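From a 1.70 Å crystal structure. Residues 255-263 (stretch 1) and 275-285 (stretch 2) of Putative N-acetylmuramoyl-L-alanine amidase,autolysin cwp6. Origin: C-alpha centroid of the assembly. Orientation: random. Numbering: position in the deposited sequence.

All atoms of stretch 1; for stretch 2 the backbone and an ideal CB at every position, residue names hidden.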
# COMPACT_ATOMS: atom_id res chain seq x y z
N TYR A 255 9.38 -25.95 1.32
CA TYR A 255 9.20 -25.63 2.75
C TYR A 255 7.81 -25.95 3.26
O TYR A 255 7.66 -26.45 4.38
CB TYR A 255 9.43 -24.12 2.98
CG TYR A 255 10.90 -23.80 2.92
CD1 TYR A 255 11.60 -23.81 1.70
CD2 TYR A 255 11.62 -23.56 4.09
CE1 TYR A 255 12.99 -23.62 1.67
CE2 TYR A 255 13.00 -23.36 4.05
CZ TYR A 255 13.68 -23.40 2.85
OH TYR A 255 15.04 -23.21 2.92
N HIS A 256 6.77 -25.61 2.47
CA HIS A 256 5.40 -25.93 2.88
C HIS A 256 4.57 -25.95 1.60
O HIS A 256 5.01 -25.44 0.57
CB HIS A 256 4.83 -24.91 3.89
CG HIS A 256 4.97 -23.50 3.43
ND1 HIS A 256 5.98 -22.68 3.89
CD2 HIS A 256 4.25 -22.77 2.54
CE1 HIS A 256 5.87 -21.51 3.28
NE2 HIS A 256 4.83 -21.53 2.46
N ASP A 257 3.38 -26.52 1.66
CA ASP A 257 2.63 -26.64 0.42
C ASP A 257 2.20 -25.33 -0.21
O ASP A 257 1.70 -24.44 0.48
CB ASP A 257 1.33 -27.45 0.68
CG ASP A 257 1.57 -28.94 0.98
OD1 ASP A 257 0.65 -29.59 1.50
OD2 ASP A 257 2.68 -29.44 0.71
N VAL A 258 2.38 -25.25 -1.50
CA VAL A 258 1.85 -24.11 -2.21
C VAL A 258 0.38 -24.46 -2.57
O VAL A 258 0.14 -25.41 -3.31
CB VAL A 258 2.67 -23.82 -3.46
CG1 VAL A 258 1.90 -22.88 -4.41
CG2 VAL A 258 4.00 -23.16 -3.04
N ASN A 259 -0.59 -23.72 -2.02
CA ASN A 259 -1.99 -24.00 -2.37
C ASN A 259 -2.78 -22.74 -2.72
O ASN A 259 -3.98 -22.80 -2.90
CB ASN A 259 -2.66 -24.75 -1.25
CG ASN A 259 -2.61 -24.04 0.04
OD1 ASN A 259 -2.35 -22.82 0.11
ND2 ASN A 259 -2.76 -24.76 1.13
N LYS A 260 -2.10 -21.60 -2.82
CA LYS A 260 -2.75 -20.35 -3.17
C LYS A 260 -1.78 -19.56 -4.06
O LYS A 260 -0.56 -19.61 -3.82
CB LYS A 260 -3.05 -19.55 -1.88
CG LYS A 260 -3.18 -18.05 -2.13
CD LYS A 260 -4.03 -17.34 -1.00
CE LYS A 260 -3.82 -17.88 0.38
NZ LYS A 260 -4.42 -16.95 1.43
N ILE A 261 -2.27 -18.88 -5.09
CA ILE A 261 -1.38 -18.06 -5.90
C ILE A 261 -2.00 -16.69 -6.12
O ILE A 261 -3.22 -16.52 -6.12
CB ILE A 261 -1.03 -18.70 -7.27
CG1 ILE A 261 -2.30 -18.96 -8.11
CG2 ILE A 261 -0.23 -20.01 -7.03
CD1 ILE A 261 -1.93 -19.46 -9.53
N TYR A 262 -1.14 -15.69 -6.27
CA TYR A 262 -1.53 -14.34 -6.57
C TYR A 262 -0.93 -14.12 -7.92
O TYR A 262 0.27 -14.11 -8.06
CB TYR A 262 -0.92 -13.35 -5.54
CG TYR A 262 -1.53 -13.53 -4.16
CD1 TYR A 262 -2.73 -12.92 -3.82
CD2 TYR A 262 -0.91 -14.32 -3.20
CE1 TYR A 262 -3.28 -13.06 -2.56
CE2 TYR A 262 -1.47 -14.49 -1.93
CZ TYR A 262 -2.66 -13.85 -1.62
OH TYR A 262 -3.27 -14.01 -0.41
N ILE A 263 -1.78 -13.90 -8.96
CA ILE A 263 -1.26 -13.74 -10.33
C ILE A 263 -1.16 -12.28 -10.73
O ILE A 263 -2.07 -11.46 -10.44
CB ILE A 263 -2.25 -14.47 -11.27
CG1 ILE A 263 -2.22 -15.98 -10.97
CG2 ILE A 263 -1.87 -14.20 -12.71
CD1 ILE A 263 -3.43 -16.73 -11.62
N UNK A 275 2.23 -4.37 -5.58
CA UNK A 275 1.13 -4.10 -4.66
C UNK A 275 0.66 -5.33 -3.86
O UNK A 275 0.18 -5.13 -2.77
CB UNK A 275 -0.05 -3.53 -5.45
N UNK A 276 0.76 -6.60 -4.40
CA UNK A 276 0.28 -7.76 -3.63
C UNK A 276 1.45 -8.45 -2.84
O UNK A 276 1.23 -9.42 -2.13
CB UNK A 276 -0.38 -8.76 -4.58
N UNK A 277 2.66 -7.92 -2.98
CA UNK A 277 3.88 -8.50 -2.39
C UNK A 277 3.80 -8.68 -0.87
O UNK A 277 4.17 -9.74 -0.33
CB UNK A 277 5.08 -7.61 -2.73
N UNK A 278 3.32 -7.66 -0.15
CA UNK A 278 3.32 -7.82 1.30
C UNK A 278 2.33 -8.88 1.70
O UNK A 278 2.57 -9.58 2.68
CB UNK A 278 3.00 -6.50 2.00
N UNK A 279 1.27 -9.02 0.94
CA UNK A 279 0.25 -9.97 1.36
C UNK A 279 0.71 -11.42 0.98
O UNK A 279 0.60 -12.36 1.80
CB UNK A 279 -1.09 -9.63 0.71
N UNK A 280 1.20 -11.58 -0.24
CA UNK A 280 1.75 -12.87 -0.67
C UNK A 280 2.89 -13.27 0.35
O UNK A 280 3.08 -14.43 0.69
CB UNK A 280 2.28 -12.78 -2.10
N UNK A 281 3.68 -12.23 0.82
CA UNK A 281 4.76 -12.52 1.78
C UNK A 281 4.22 -12.97 3.12
O UNK A 281 4.75 -13.92 3.71
CB UNK A 281 5.65 -11.29 1.98
N UNK A 282 3.20 -12.31 3.62
CA UNK A 282 2.62 -12.71 4.92
C UNK A 282 2.04 -14.14 4.83
O UNK A 282 2.20 -14.92 5.75
CB UNK A 282 1.53 -11.72 5.35
N UNK A 283 1.41 -14.47 3.70
CA UNK A 283 0.84 -15.81 3.50
C UNK A 283 1.92 -16.83 3.13
O UNK A 283 1.67 -18.01 3.22
CB UNK A 283 -0.23 -15.77 2.41
N UNK A 284 3.13 -16.35 2.70
CA UNK A 284 4.20 -17.25 2.20
C UNK A 284 3.66 -18.09 1.08
O UNK A 284 3.89 -19.32 1.03
CB UNK A 284 4.75 -18.15 3.31
N UNK A 285 2.92 -17.45 0.17
CA UNK A 285 2.38 -18.18 -1.00
C UNK A 285 2.88 -17.36 -2.17
O UNK A 285 3.02 -16.12 -2.12
CB UNK A 285 0.86 -18.32 -0.99

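Positions 275, 277 and 278 are out of reach of stretch 1, which sets no preference; they are N275, S277 and S278.

At position 276 the CA-to-CB bond points toward stretch 1, with the ideal CB 4.7 Å from Y262 CB. The neighbour is an aromatic ring, so an aliphatic side chain would suit: Leu, Ile, Val or Met. It is I276. Its CG1 packs 3.5 Å from Y262 CD1.

Position 279 points toward stretch 1, with the ideal CB 5.0 Å from Y262 OH. A long side chain could pass the hydroxyl, polar or partly aliphatic. It is K279. Its CE lies 3.6 Å from Y262 OH, and its NZ continues to 283.

Position 280 points sideways, yet its ideal CB is only 3.7 Å from Y262 CD2, so a small residue fits well. It is A280, with CB 3.8 Å from Y262 CD2.

Positions 281 and 282 do not reach stretch 1. At 281 an ideal CB would be crowded by the carbonyl O of S277, at 3.1 Å, which favours glycine. They are G281 and E282.

At position 283 the ideal CB points toward stretch 1 and lies 4.5 Å from both K260 NZ and Y262 OH. A cation and a hydroxyl together call for an acceptor: Asp, perhaps Glu or Asn. It is D283. OD2 receives a short hydrogen bond from Y262 OH (2.5 Å) and forms a salt bridge with K260 NZ (2.9 Å). OD1 forms a second salt bridge with K279 NZ (2.9 Å), so the carboxylate joins two lysines.

Position 284 leaves the helix with positive phi (55°), which suits Gly or Asn. Its ideal CB is 3.5 Å from H256 NE2, so a polar side chain is plausible. It is Q284. Its backbone O accepts a hydrogen bond from H256 NE2 (2.8 Å, nearly linear), while its OE1 lies 3.2 Å from H256 CE1.

Position 285 points toward stretch 1, its ideal CB 3.4 Å from K260 O. Further along, the backbone N of N259 and of K260 offer donors and D257 O an acceptor. A side-chain amide long enough to reach both, as in Gln, would suit; a shorter one would fall short of D257 O. It is Q285. OE1 accepts from N259 N (2.8 Å) and K260 N (3.1 Å), and NE2 donates to D257 O (3.1 Å). One amide thus ties down D257, N259 and K260.

Stretch 2 (275-285) NISSKAGEDQQ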
# COMPACT_ATOMS: atom_id res chain seq x y z
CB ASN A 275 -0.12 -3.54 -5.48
CG ASN A 275 0.05 -2.02 -5.67
OD1 ASN A 275 0.60 -1.36 -4.77
ND2 ASN A 275 -0.31 -1.41 -6.83
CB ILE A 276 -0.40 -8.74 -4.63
CG1 ILE A 276 -1.24 -9.77 -3.86
CG2 ILE A 276 0.70 -9.45 -5.50
CD1 ILE A 276 -2.41 -9.14 -2.98
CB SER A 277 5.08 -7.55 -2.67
OG SER A 277 5.65 -8.02 -3.86
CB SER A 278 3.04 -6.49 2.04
OG SER A 278 1.72 -6.01 1.77
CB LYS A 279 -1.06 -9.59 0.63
CG LYS A 279 -2.14 -10.68 0.81
CD LYS A 279 -2.49 -10.89 2.31
CE LYS A 279 -3.71 -11.82 2.43
NZ LYS A 279 -3.76 -12.51 3.74
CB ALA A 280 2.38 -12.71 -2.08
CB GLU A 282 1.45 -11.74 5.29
CG GLU A 282 0.73 -12.17 6.53
CD GLU A 282 -0.47 -11.25 6.86
OE1 GLU A 282 -0.41 -10.05 6.57
OE2 GLU A 282 -1.46 -11.77 7.45
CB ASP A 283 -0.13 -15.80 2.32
CG ASP A 283 -1.44 -15.06 2.59
OD1 ASP A 283 -1.62 -14.53 3.72
OD2 ASP A 283 -2.29 -15.02 1.66
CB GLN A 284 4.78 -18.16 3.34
CG GLN A 284 5.30 -17.26 4.44
CD GLN A 284 5.96 -18.04 5.58
OE1 GLN A 284 6.38 -19.17 5.41
NE2 GLN A 284 6.08 -17.42 6.75
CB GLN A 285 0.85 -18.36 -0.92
CG GLN A 285 0.47 -19.26 0.25
CD GLN A 285 0.73 -20.74 -0.04
OE1 GLN A 285 0.52 -21.25 -1.15
NE2 GLN A 285 1.24 -21.45 0.95
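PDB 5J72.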